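Side-chain contacts in molybdate-binding protein MolA (Haemophilus influenzae, PDB 3PSH), which captures molybdate and tungstate in the periplasm and delivers molybdate to an ABC transporter for low-affinity import into the cell: residues Ala67-Leu72 / Leu81-Asp86; Val75-Leu80 / Ser103-Pro108; Leu286-Val291 / Asp313-Phe318; Leu293-Tyr298 / Val305-Met310. All coordinates share one frame; numbering follows the deposited sequence.

Contact 1: Ala67-Leu72 / Leu81-Asp86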
loop_
_atom_site.group_PDB
_atom_site.type_symbol
_atom_site.label_atom_id
_atom_site.label_comp_id
_atom_site.label_asym_id
_atom_site.label_seq_id
_atom_site.Cartn_x
_atom_site.Cartn_y
_atom_site.Cartn_z
ATOM N N ALA A 67 6.889 -5.268 -20.421
ATOM C CA ALA A 67 7.845 -6.293 -20.046
ATOM C C ALA A 67 7.957 -6.531 -18.483
ATOM O O ALA A 67 7.716 -5.568 -17.714
ATOM C CB ALA A 67 9.250 -5.917 -20.583
ATOM N N MET A 68 8.324 -7.739 -18.050
ATOM C CA MET A 68 8.376 -8.172 -16.599
ATOM C C MET A 68 9.650 -8.923 -16.308
ATOM O O MET A 68 9.690 -10.178 -16.279
ATOM C CB MET A 68 7.134 -9.056 -16.332
ATOM C CG MET A 68 5.877 -8.213 -16.415
ATOM S SD MET A 68 4.367 -9.261 -16.300
ATOM C CE MET A 68 4.253 -9.967 -17.966
ATOM N N PRO A 69 10.740 -8.191 -16.093
ATOM C CA PRO A 69 12.057 -8.811 -15.978
ATOM C C PRO A 69 12.461 -9.195 -14.572
ATOM O O PRO A 69 13.627 -9.426 -14.320
ATOM C CB PRO A 69 12.988 -7.713 -16.527
ATOM C CG PRO A 69 12.397 -6.431 -15.982
ATOM C CD PRO A 69 10.884 -6.715 -16.264
ATOM N N GLY A 70 11.507 -9.146 -13.625
ATOM C CA GLY A 70 11.810 -9.546 -12.242
ATOM C C GLY A 70 10.503 -9.439 -11.436
ATOM O O GLY A 70 9.537 -9.254 -12.050
ATOM N N ASP A 71 10.625 -9.651 -10.134
ATOM C CA ASP A 71 9.461 -9.427 -9.218
ATOM C C ASP A 71 9.965 -8.849 -7.925
ATOM O O ASP A 71 10.996 -8.130 -7.885
ATOM C CB ASP A 71 8.665 -10.783 -9.132
ATOM C CG ASP A 71 9.402 -11.919 -8.450
ATOM O OD1 ASP A 71 10.454 -11.771 -7.918
ATOM O OD2 ASP A 71 8.920 -13.076 -8.482
ATOM N N LEU A 72 9.190 -9.036 -6.819
ATOM C CA LEU A 72 9.681 -8.366 -5.622
ATOM C C LEU A 72 11.039 -8.767 -5.011
ATOM O O LEU A 72 11.771 -7.914 -4.376
ATOM C CB LEU A 72 8.642 -8.513 -4.473
ATOM C CG LEU A 72 7.322 -7.793 -4.696
ATOM C CD1 LEU A 72 6.251 -8.410 -3.806
ATOM C CD2 LEU A 72 7.463 -6.330 -4.444
ATOM N N LEU A 81 18.583 -6.525 -18.946
ATOM C CA LEU A 81 19.465 -5.810 -19.886
ATOM C C LEU A 81 18.891 -5.556 -21.296
ATOM O O LEU A 81 19.242 -4.537 -21.901
ATOM C CB LEU A 81 20.869 -6.453 -20.016
ATOM C CG LEU A 81 21.669 -6.372 -18.729
ATOM C CD1 LEU A 81 22.915 -7.246 -18.831
ATOM C CD2 LEU A 81 22.121 -4.883 -18.448
ATOM N N ALA A 82 18.062 -6.427 -21.830
ATOM C CA ALA A 82 17.543 -6.205 -23.167
ATOM C C ALA A 82 16.629 -4.922 -23.183
ATOM O O ALA A 82 16.383 -4.320 -24.256
ATOM C CB ALA A 82 16.775 -7.430 -23.635
ATOM N N LEU A 83 16.013 -4.601 -22.021
ATOM C CA LEU A 83 15.164 -3.412 -21.903
ATOM C C LEU A 83 15.965 -2.104 -21.904
ATOM O O LEU A 83 15.366 -0.978 -21.948
ATOM C CB LEU A 83 14.265 -3.410 -20.649
ATOM C CG LEU A 83 13.439 -4.663 -20.617
ATOM C CD1 LEU A 83 12.749 -4.564 -19.164
ATOM C CD2 LEU A 83 12.431 -4.586 -21.756
ATOM N N LYS A 84 17.313 -2.184 -21.787
ATOM C CA LYS A 84 18.114 -0.974 -21.732
ATOM C C LYS A 84 17.612 -0.012 -20.621
ATOM O O LYS A 84 17.445 1.219 -20.883
ATOM C CB LYS A 84 18.172 -0.229 -23.104
ATOM C CG LYS A 84 18.914 -1.202 -24.173
ATOM C CD LYS A 84 19.102 -0.477 -25.544
ATOM C CE LYS A 84 19.684 -1.516 -26.569
ATOM N NZ LYS A 84 19.513 -0.925 -27.951
ATOM N N PRO A 85 17.406 -0.579 -19.389
ATOM C CA PRO A 85 16.855 0.353 -18.345
ATOM C C PRO A 85 17.828 1.422 -17.928
ATOM O O PRO A 85 19.082 1.243 -18.049
ATOM C CB PRO A 85 16.575 -0.545 -17.177
ATOM C CG PRO A 85 17.341 -1.811 -17.439
ATOM C CD PRO A 85 17.776 -1.889 -18.849
ATOM N N ASP A 86 17.296 2.543 -17.482
ATOM C CA ASP A 86 18.178 3.564 -16.887
ATOM C C ASP A 86 18.112 3.640 -15.345
ATOM O O ASP A 86 18.960 4.276 -14.701
ATOM C CB ASP A 86 17.974 4.934 -17.564
ATOM C CG ASP A 86 16.503 5.371 -17.714
ATOM O OD1 ASP A 86 15.579 4.732 -17.125
ATOM O OD2 ASP A 86 16.186 6.352 -18.483
#

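Contact 2: Val75-Leu80 / Ser103-Pro108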
loop_
_atom_site.group_PDB
_atom_site.type_symbol
_atom_site.label_atom_id
_atom_site.label_comp_id
_atom_site.label_asym_id
_atom_site.label_seq_id
_atom_site.Cartn_x
_atom_site.Cartn_y
_atom_site.Cartn_z
ATOM N N VAL A 75 15.406 -11.167 -9.758
ATOM C CA VAL A 75 15.514 -10.413 -10.988
ATOM C C VAL A 75 16.111 -11.345 -12.038
ATOM O O VAL A 75 16.774 -12.342 -11.625
ATOM C CB VAL A 75 16.373 -9.170 -10.761
ATOM C CG1 VAL A 75 17.867 -9.563 -10.310
ATOM C CG2 VAL A 75 16.354 -8.221 -12.085
ATOM N N ASN A 76 15.760 -11.079 -13.311
ATOM C CA ASN A 76 16.259 -11.898 -14.470
ATOM C C ASN A 76 17.144 -10.885 -15.232
ATOM O O ASN A 76 16.623 -10.095 -16.052
ATOM C CB ASN A 76 15.083 -12.452 -15.313
ATOM C CG ASN A 76 15.562 -13.191 -16.565
ATOM O OD1 ASN A 76 16.696 -13.025 -16.967
ATOM N ND2 ASN A 76 14.722 -14.128 -17.084
ATOM N N ILE A 77 18.443 -10.909 -14.935
ATOM C CA ILE A 77 19.379 -9.853 -15.446
ATOM C C ILE A 77 19.397 -9.944 -16.983
ATOM O O ILE A 77 19.299 -8.906 -17.659
ATOM C CB ILE A 77 20.785 -10.018 -14.906
ATOM C CG1 ILE A 77 20.891 -9.722 -13.373
ATOM C CG2 ILE A 77 21.832 -9.094 -15.566
ATOM C CD1 ILE A 77 20.551 -8.242 -12.933
ATOM N N GLU A 78 19.466 -11.166 -17.546
ATOM C CA GLU A 78 19.447 -11.179 -19.050
ATOM C C GLU A 78 18.196 -10.588 -19.676
ATOM O O GLU A 78 18.335 -9.952 -20.726
ATOM C CB GLU A 78 19.697 -12.562 -19.687
ATOM C CG GLU A 78 20.931 -13.283 -19.139
ATOM C CD GLU A 78 22.161 -12.937 -19.912
ATOM O OE1 GLU A 78 22.075 -12.088 -20.820
ATOM O OE2 GLU A 78 23.294 -13.399 -19.546
ATOM N N SER A 79 16.984 -10.753 -19.108
ATOM C CA SER A 79 15.827 -10.113 -19.621
ATOM C C SER A 79 15.914 -8.596 -19.338
ATOM O O SER A 79 15.481 -7.794 -20.194
ATOM C CB SER A 79 14.522 -10.635 -18.948
ATOM O OG SER A 79 14.213 -11.917 -19.527
ATOM N N LEU A 80 16.426 -8.246 -18.167
ATOM C CA LEU A 80 16.443 -6.830 -17.737
ATOM C C LEU A 80 17.372 -6.006 -18.684
ATOM O O LEU A 80 16.966 -4.934 -19.216
ATOM C CB LEU A 80 16.971 -6.769 -16.315
ATOM C CG LEU A 80 17.121 -5.373 -15.713
ATOM C CD1 LEU A 80 15.733 -4.652 -15.626
ATOM C CD2 LEU A 80 17.760 -5.388 -14.353
ATOM N N SER A 103 23.397 -4.055 -9.534
ATOM C CA SER A 103 24.532 -3.141 -9.419
ATOM C C SER A 103 25.745 -3.685 -10.209
ATOM O O SER A 103 26.516 -2.909 -10.698
ATOM C CB SER A 103 24.918 -3.046 -7.988
ATOM O OG SER A 103 23.807 -2.458 -7.317
ATOM N N ASP A 104 25.889 -4.987 -10.257
ATOM C CA ASP A 104 27.006 -5.628 -10.986
ATOM C C ASP A 104 26.898 -5.402 -12.504
ATOM O O ASP A 104 27.908 -5.554 -13.199
ATOM C CB ASP A 104 27.142 -7.141 -10.711
ATOM C CG ASP A 104 27.771 -7.448 -9.391
ATOM O OD1 ASP A 104 28.306 -6.582 -8.685
ATOM O OD2 ASP A 104 27.632 -8.620 -8.952
ATOM N N VAL A 105 25.742 -5.062 -13.048
ATOM C CA VAL A 105 25.628 -4.771 -14.482
ATOM C C VAL A 105 25.435 -3.245 -14.635
ATOM O O VAL A 105 25.043 -2.812 -15.717
ATOM C CB VAL A 105 24.636 -5.678 -15.285
ATOM C CG1 VAL A 105 25.171 -7.117 -15.225
ATOM C CG2 VAL A 105 23.227 -5.569 -14.677
ATOM N N ASN A 106 25.737 -2.486 -13.578
ATOM C CA ASN A 106 25.921 -1.019 -13.630
ATOM C C ASN A 106 24.551 -0.296 -13.904
ATOM O O ASN A 106 24.404 0.759 -14.608
ATOM C CB ASN A 106 26.884 -0.598 -14.791
ATOM C CG ASN A 106 28.118 -1.463 -14.827
ATOM O OD1 ASN A 106 28.658 -1.827 -13.760
ATOM N ND2 ASN A 106 28.615 -1.727 -16.034
ATOM N N ILE A 107 23.470 -0.853 -13.354
ATOM C CA ILE A 107 22.222 -0.169 -13.518
ATOM C C ILE A 107 21.894 0.396 -12.101
ATOM O O ILE A 107 21.957 -0.368 -11.118
ATOM C CB ILE A 107 21.098 -1.105 -13.897
ATOM C CG1 ILE A 107 21.293 -1.699 -15.299
ATOM C CG2 ILE A 107 19.810 -0.377 -13.948
ATOM C CD1 ILE A 107 20.445 -3.016 -15.425
ATOM N N PRO A 108 21.573 1.693 -12.004
ATOM C CA PRO A 108 21.280 2.313 -10.669
ATOM C C PRO A 108 20.002 1.622 -10.094
ATOM O O PRO A 108 19.062 1.303 -10.819
ATOM C CB PRO A 108 20.979 3.819 -11.010
ATOM C CG PRO A 108 21.529 3.957 -12.420
ATOM C CD PRO A 108 21.436 2.662 -13.100
#

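Contact 3: Leu286-Val291 / Asp313-Phe318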
loop_
_atom_site.group_PDB
_atom_site.type_symbol
_atom_site.label_atom_id
_atom_site.label_comp_id
_atom_site.label_asym_id
_atom_site.label_seq_id
_atom_site.Cartn_x
_atom_site.Cartn_y
_atom_site.Cartn_z
ATOM N N LEU A 286 -4.869 6.646 2.474
ATOM C CA LEU A 286 -5.082 7.756 3.498
ATOM C C LEU A 286 -6.263 8.617 3.128
ATOM O O LEU A 286 -7.266 8.740 3.887
ATOM C CB LEU A 286 -3.811 8.664 3.644
ATOM C CG LEU A 286 -2.779 7.875 4.495
ATOM C CD1 LEU A 286 -2.074 6.594 3.907
ATOM C CD2 LEU A 286 -1.674 8.889 4.957
ATOM N N ALA A 287 -6.205 9.190 1.913
ATOM C CA ALA A 287 -7.110 10.259 1.562
ATOM C C ALA A 287 -8.600 9.749 1.516
ATOM O O ALA A 287 -9.564 10.367 2.079
ATOM C CB ALA A 287 -6.672 10.853 0.272
ATOM N N LEU A 288 -8.786 8.633 0.830
ATOM C CA LEU A 288 -10.095 8.099 0.602
ATOM C C LEU A 288 -10.400 6.870 1.514
ATOM O O LEU A 288 -11.541 6.669 2.007
ATOM C CB LEU A 288 -10.209 7.719 -0.927
ATOM C CG LEU A 288 -9.789 8.825 -1.917
ATOM C CD1 LEU A 288 -9.877 8.258 -3.374
ATOM C CD2 LEU A 288 -10.708 10.061 -1.800
ATOM N N GLY A 289 -9.438 5.964 1.626
ATOM C CA GLY A 289 -9.682 4.747 2.313
ATOM C C GLY A 289 -10.061 4.982 3.783
ATOM O O GLY A 289 -10.964 4.309 4.266
ATOM N N GLU A 290 -9.292 5.789 4.513
ATOM C CA GLU A 290 -9.585 5.992 5.934
ATOM C C GLU A 290 -10.950 6.672 6.112
ATOM O O GLU A 290 -11.704 6.349 7.030
ATOM C CB GLU A 290 -8.522 6.864 6.579
ATOM C CG GLU A 290 -7.206 6.081 6.637
ATOM C CD GLU A 290 -6.049 6.885 7.279
ATOM O OE1 GLU A 290 -6.214 8.060 7.685
ATOM O OE2 GLU A 290 -4.873 6.313 7.266
ATOM N N VAL A 291 -11.319 7.514 5.159
ATOM C CA VAL A 291 -12.654 8.208 5.222
ATOM C C VAL A 291 -13.736 7.112 4.945
ATOM O O VAL A 291 -14.740 7.024 5.701
ATOM C CB VAL A 291 -12.777 9.405 4.241
ATOM C CG1 VAL A 291 -14.186 10.024 4.326
ATOM C CG2 VAL A 291 -11.668 10.479 4.544
ATOM N N ASP A 313 -13.107 13.244 -7.578
ATOM C CA ASP A 313 -12.168 14.341 -7.774
ATOM C C ASP A 313 -10.685 13.775 -7.779
ATOM O O ASP A 313 -9.833 14.167 -8.576
ATOM C CB ASP A 313 -12.281 15.391 -6.644
ATOM C CG ASP A 313 -13.575 16.206 -6.727
ATOM O OD1 ASP A 313 -14.176 16.179 -7.821
ATOM O OD2 ASP A 313 -13.959 16.755 -5.640
ATOM N N TYR A 314 -10.458 12.838 -6.845
ATOM C CA TYR A 314 -9.167 12.210 -6.659
ATOM C C TYR A 314 -8.829 11.334 -7.894
ATOM O O TYR A 314 -7.663 11.427 -8.421
ATOM C CB TYR A 314 -9.165 11.333 -5.368
ATOM C CG TYR A 314 -7.744 10.743 -4.980
ATOM C CD1 TYR A 314 -7.048 11.286 -3.951
ATOM C CD2 TYR A 314 -7.171 9.767 -5.760
ATOM C CE1 TYR A 314 -5.714 10.787 -3.605
ATOM C CE2 TYR A 314 -5.955 9.199 -5.437
ATOM C CZ TYR A 314 -5.174 9.750 -4.366
ATOM O OH TYR A 314 -3.882 9.277 -4.057
ATOM N N TYR A 315 -9.774 10.516 -8.325
ATOM C CA TYR A 315 -9.548 9.619 -9.470
ATOM C C TYR A 315 -9.342 10.470 -10.727
ATOM O O TYR A 315 -8.426 10.173 -11.478
ATOM C CB TYR A 315 -10.632 8.570 -9.661
ATOM C CG TYR A 315 -10.348 7.297 -8.927
ATOM C CD1 TYR A 315 -10.227 7.242 -7.522
ATOM C CD2 TYR A 315 -10.171 6.084 -9.625
ATOM C CE1 TYR A 315 -9.954 5.963 -6.882
ATOM C CE2 TYR A 315 -9.975 4.829 -9.003
ATOM C CZ TYR A 315 -9.832 4.792 -7.574
ATOM O OH TYR A 315 -9.556 3.545 -7.031
ATOM N N GLN A 316 -10.077 11.562 -10.888
ATOM C CA GLN A 316 -9.940 12.297 -12.165
ATOM C C GLN A 316 -8.552 12.972 -12.179
ATOM O O GLN A 316 -7.904 13.006 -13.259
ATOM C CB GLN A 316 -11.070 13.351 -12.267
ATOM C CG GLN A 316 -12.464 12.688 -12.400
ATOM C CD GLN A 316 -12.739 12.115 -13.781
ATOM O OE1 GLN A 316 -11.972 12.292 -14.711
ATOM N NE2 GLN A 316 -13.835 11.323 -13.889
ATOM N N LYS A 317 -8.076 13.398 -10.979
ATOM C CA LYS A 317 -6.773 14.074 -10.852
ATOM C C LYS A 317 -5.561 13.145 -11.016
ATOM O O LYS A 317 -4.694 13.376 -11.916
ATOM C CB LYS A 317 -6.657 14.909 -9.572
ATOM C CG LYS A 317 -5.258 15.384 -9.304
ATOM C CD LYS A 317 -4.949 16.693 -10.039
ATOM C CE LYS A 317 -3.480 17.088 -9.789
ATOM N NZ LYS A 317 -3.199 18.207 -10.879
ATOM N N PHE A 318 -5.597 11.971 -10.323
ATOM C CA PHE A 318 -4.386 11.131 -10.214
ATOM C C PHE A 318 -4.461 9.920 -11.099
ATOM O O PHE A 318 -3.388 9.379 -11.470
ATOM C CB PHE A 318 -4.183 10.769 -8.704
ATOM C CG PHE A 318 -3.824 12.027 -7.891
ATOM C CD1 PHE A 318 -2.676 12.741 -8.194
ATOM C CD2 PHE A 318 -4.680 12.546 -6.906
ATOM C CE1 PHE A 318 -2.357 13.924 -7.543
ATOM C CE2 PHE A 318 -4.364 13.726 -6.221
ATOM C CZ PHE A 318 -3.184 14.423 -6.494
#

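Contact 4: Leu293-Tyr298 / Val305-Met310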
loop_
_atom_site.group_PDB
_atom_site.type_symbol
_atom_site.label_atom_id
_atom_site.label_comp_id
_atom_site.label_asym_id
_atom_site.label_seq_id
_atom_site.Cartn_x
_atom_site.Cartn_y
_atom_site.Cartn_z
ATOM N N LEU A 293 -13.577 3.903 5.687
ATOM C CA LEU A 293 -13.735 3.004 6.811
ATOM C C LEU A 293 -14.412 3.805 7.979
ATOM O O LEU A 293 -15.248 3.245 8.730
ATOM C CB LEU A 293 -12.352 2.436 7.251
ATOM C CG LEU A 293 -12.362 1.465 8.417
ATOM C CD1 LEU A 293 -13.237 0.229 8.120
ATOM C CD2 LEU A 293 -10.888 1.050 8.661
ATOM N N ALA A 294 -14.027 5.086 8.128
ATOM C CA ALA A 294 -14.602 5.914 9.230
ATOM C C ALA A 294 -16.108 5.987 8.989
ATOM O O ALA A 294 -16.878 5.821 9.933
ATOM C CB ALA A 294 -14.006 7.286 9.246
ATOM N N LYS A 295 -16.554 6.223 7.734
ATOM C CA LYS A 295 -17.971 6.401 7.458
ATOM C C LYS A 295 -18.726 5.079 7.615
ATOM O O LYS A 295 -19.940 5.056 7.941
ATOM C CB LYS A 295 -18.236 6.943 6.019
ATOM C CG LYS A 295 -17.828 8.272 5.678
ATOM C CD LYS A 295 -18.304 8.698 4.206
ATOM C CE LYS A 295 -19.856 8.604 3.822
ATOM N NZ LYS A 295 -20.653 9.767 4.365
ATOM N N ALA A 296 -18.053 3.972 7.277
ATOM C CA ALA A 296 -18.647 2.668 7.399
ATOM C C ALA A 296 -18.931 2.367 8.883
ATOM O O ALA A 296 -19.913 1.718 9.220
ATOM C CB ALA A 296 -17.710 1.567 6.738
ATOM N N LEU A 297 -18.025 2.760 9.757
ATOM C CA LEU A 297 -18.073 2.317 11.159
ATOM C C LEU A 297 -18.790 3.428 11.998
ATOM O O LEU A 297 -19.363 3.053 13.052
ATOM C CB LEU A 297 -16.668 2.176 11.783
ATOM C CG LEU A 297 -15.764 1.143 11.089
ATOM C CD1 LEU A 297 -14.399 1.161 11.847
ATOM C CD2 LEU A 297 -16.429 -0.256 11.044
ATOM N N TYR A 298 -18.716 4.722 11.564
ATOM C CA TYR A 298 -19.425 5.817 12.277
ATOM C C TYR A 298 -20.222 6.599 11.326
ATOM O O TYR A 298 -20.021 7.802 11.190
ATOM C CB TYR A 298 -18.440 6.739 13.003
ATOM C CG TYR A 298 -17.506 5.992 13.988
ATOM C CD1 TYR A 298 -17.814 5.914 15.375
ATOM C CD2 TYR A 298 -16.353 5.316 13.514
ATOM C CE1 TYR A 298 -16.935 5.210 16.239
ATOM C CE2 TYR A 298 -15.499 4.651 14.389
ATOM C CZ TYR A 298 -15.826 4.564 15.775
ATOM O OH TYR A 298 -15.094 3.888 16.746
ATOM N N VAL A 305 -20.201 14.249 4.755
ATOM C CA VAL A 305 -18.945 13.988 3.968
ATOM C C VAL A 305 -19.325 13.231 2.718
ATOM O O VAL A 305 -19.700 12.062 2.780
ATOM C CB VAL A 305 -17.948 13.181 4.821
ATOM C CG1 VAL A 305 -16.738 12.803 4.000
ATOM C CG2 VAL A 305 -17.521 14.082 6.016
ATOM N N ASP A 306 -19.241 13.918 1.576
ATOM C CA ASP A 306 -19.658 13.369 0.275
ATOM C C ASP A 306 -18.482 12.507 -0.262
ATOM O O ASP A 306 -17.582 13.020 -0.942
ATOM C CB ASP A 306 -19.985 14.468 -0.729
ATOM C CG ASP A 306 -20.450 13.909 -2.086
ATOM O OD1 ASP A 306 -20.346 12.660 -2.396
ATOM O OD2 ASP A 306 -21.018 14.739 -2.844
ATOM N N LEU A 307 -18.358 11.297 0.221
ATOM C CA LEU A 307 -17.163 10.481 -0.198
ATOM C C LEU A 307 -17.165 10.205 -1.716
ATOM O O LEU A 307 -16.102 10.106 -2.359
ATOM C CB LEU A 307 -17.140 9.161 0.618
ATOM C CG LEU A 307 -15.935 8.262 0.268
ATOM C CD1 LEU A 307 -14.660 9.007 0.471
ATOM C CD2 LEU A 307 -15.879 7.081 1.100
ATOM N N ASP A 308 -18.338 10.040 -2.317
ATOM C CA ASP A 308 -18.384 9.742 -3.772
ATOM C C ASP A 308 -17.654 10.835 -4.527
ATOM O O ASP A 308 -16.924 10.570 -5.544
ATOM C CB ASP A 308 -19.848 9.675 -4.277
ATOM C CG ASP A 308 -20.534 8.409 -3.860
ATOM O OD1 ASP A 308 -19.857 7.417 -3.491
ATOM O OD2 ASP A 308 -21.786 8.429 -3.809
ATOM N N LYS A 309 -17.869 12.097 -4.125
ATOM C CA LYS A 309 -17.261 13.273 -4.833
ATOM C C LYS A 309 -15.775 13.318 -4.521
ATOM O O LYS A 309 -14.927 13.702 -5.372
ATOM C CB LYS A 309 -17.965 14.593 -4.419
ATOM C CG LYS A 309 -17.386 15.920 -4.879
ATOM C CD LYS A 309 -18.427 17.086 -4.663
ATOM C CE LYS A 309 -17.882 18.459 -5.169
ATOM N NZ LYS A 309 -16.453 18.695 -4.754
ATOM N N MET A 310 -15.450 12.981 -3.266
ATOM C CA MET A 310 -14.066 13.044 -2.859
ATOM C C MET A 310 -13.352 12.043 -3.780
ATOM O O MET A 310 -12.240 12.327 -4.304
ATOM C CB MET A 310 -13.890 12.675 -1.389
ATOM C CG MET A 310 -14.081 13.855 -0.482
ATOM S SD MET A 310 -13.832 13.130 1.214
ATOM C CE MET A 310 -14.084 14.668 2.175
#

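Contact 1: Ala67-Leu72 / Leu81-Asp86
A67 and L83 mark the closest passage of the two backbones, their CA atoms 8.1 Å apart, where a loop runs past the end of helix 77-82 and no main-chain bond crosses between A67-L72 and L81-D86. The CG of L83 stands beside the backbone N and anti to the carbonyl carbon (chi1 -55°), which carries the fork of the side chain across to the loop, and the two branches then divide the work. CD2 of L83 meets the methyl CB of A67 at 3.6 Å, while CD1 of L83 lies 3.7 Å from CG of P69; that same CD1 also comes within 4.0 Å of CB of A67. The proline and the leucine cross at about a right angle, and CB, CG and CD of P69 all lie near CD1 of L83. Directly after L83 the chain leaves the helix at K84, which has positive phi. V22 of strand 21-24 touches both P69 and L83, and V42 of strand 41-44 adds to the leucine, so the cluster lies against the parallel sheet. With purely aliphatic groups meeting, the contact rests on shape and the hydrophobic effect, without the directionality of a hydrogen bond.

Contact 2: Val75-Leu80 / Ser103-Pro108
I77 and V105 form the first of two aliphatic pairs, L80 and I107 the second, and in both the side chains reach toward each other tip to tip. In the outer pair, CG2 of I77 lies 3.9 Å from CG2 of V105 and equally near CG1 of V105, so a single methyl faces the fork of the valine. In the more buried pair, CD2 of L80 meets CD1 of I107 at 3.7 Å. The leucine reaches there because its CG is anti to the backbone N (chi1 177°), and I102 and V88 flank I107 from helix 96-103 and strand 87-91.

No hydrogen bond crosses between the segments; bonds within them shape the backbones that present these groups. N76 is the N-cap of helix 77-82: its OD1 accepts from N of S79 at 3.1 Å, and the bond is nearly straight (N-H...O 165°), though the donor sits above the amide plane. On the other side, a type I beta turn from S103 to N106 is closed by N of N106 on O of S103 at 3.0 Å; it includes V105 and is followed directly by I107, and both side chains point to helix 77-82.

Strand 87-91, helix 96-103 and the adjacent parallel strand 109-112 form a beta-alpha-beta crossover, with helix 77-82 leading into it, as in the Rossmann-like lobes of periplasmic binding proteins.

Contact 3: Leu286-Val291 / Asp313-Phe318
L288 and Y314 meet through first torsions of different kinds: the leucine CG is beside its backbone N (chi1 -50°), whereas the tyrosine CG lies anti to its own N (chi1 -173°), which extends the ring from helix 307-319 toward helix 283-297. CD1 of L288 consequently rests 3.6 Å from CG of Y314, at the root of the ring, with the two side chains crossing obliquely. Farther out, CB of A287 approaches CE1 of Y314 at 4.0 Å. The same leucine methyl also lies close to the plane of the neighbouring ring, 4.2 Å from CE1 of Y315. This is antiparallel helix packing between the last two long helices of a bacterial solute-binding protein of family 8: the axes of the two six-residue segments approach to 11.6 Å, their N-to-C directions at 155°. CD2 of F318, one turn on from Y314, sits 3.6 Å above the plane of the Y314 ring and over its centre, covering one face from within its own helix. The phenol ends reach polar partners: OH of Y314 hydrogen-bonds to OE1 of Q34, and OH of Y315 to OE1 of E273. The Y315 side chain is about 11 Å from that of R243, which binds molybdate.

Contact 4: Leu293-Tyr298 / Val305-Met310
K295 NZ is gripped by two carbonyl oxygens, that of V305 at 2.9 Å and that of F302 in the connection between the helices. The bond to V305 O runs in the carbonyl plane with a C=O...N angle of 150°. Two main-chain carbonyls thus accept from the ammonium group, whose charge would probably polarise both peptide groups.

The path of the chain explains how the amine gets there. Leaving helix 283-297 with its CG beside the backbone N, the lysine runs extended through chi2 and then bends at chi3 (55°) and chi4 (79°), curling its end onto the carbonyl. Its methylenes are used as well: CD of K295 packs 3.8 Å from CB of L307, the two side chains sliding past each other in opposite directions. One residue thus supplies an apolar shaft and a polar end.

The receiving segment is shaped by D306, centre of an inverse gamma turn whose weak bond, N of L307 to O of V305, shares the oxygen held by the lysine. D306 is also the N-cap of helix 307-319: its OD1 accepts from N of K309 at 3.1 Å, met from above the carboxylate plane.

V305 and L307 also pack against V291 of helix 283-297, and V305 reaches L170 of helix 168-175. The lysine therefore ties the C-terminal end of helix 283-297 to the start of helix 307-319, across the short connection that joins them, with helix 168-175 alongside.

The four contacts fall into two pairs. Contacts 1 and 2 share helix 77-82 and touch directly, P69 O lying 2.9 Å from N76 N in a probable hydrogen bond; both are partly buried and join loops to a helix against one parallel sheet. Contacts 3 and 4 share helices 283-297 and 307-319, with centres about 11 Å apart, and are buried. Contacts 1 and 4 lie on opposite sides of the chain's centre, about 40 Å between centres. Chemistry varies with place: aliphatic pairs alone cross contacts 1 and 2, aromatic rings enter in contact 3, and a charged side chain bridges the segments in contact 4, near the helix-to-helix connection.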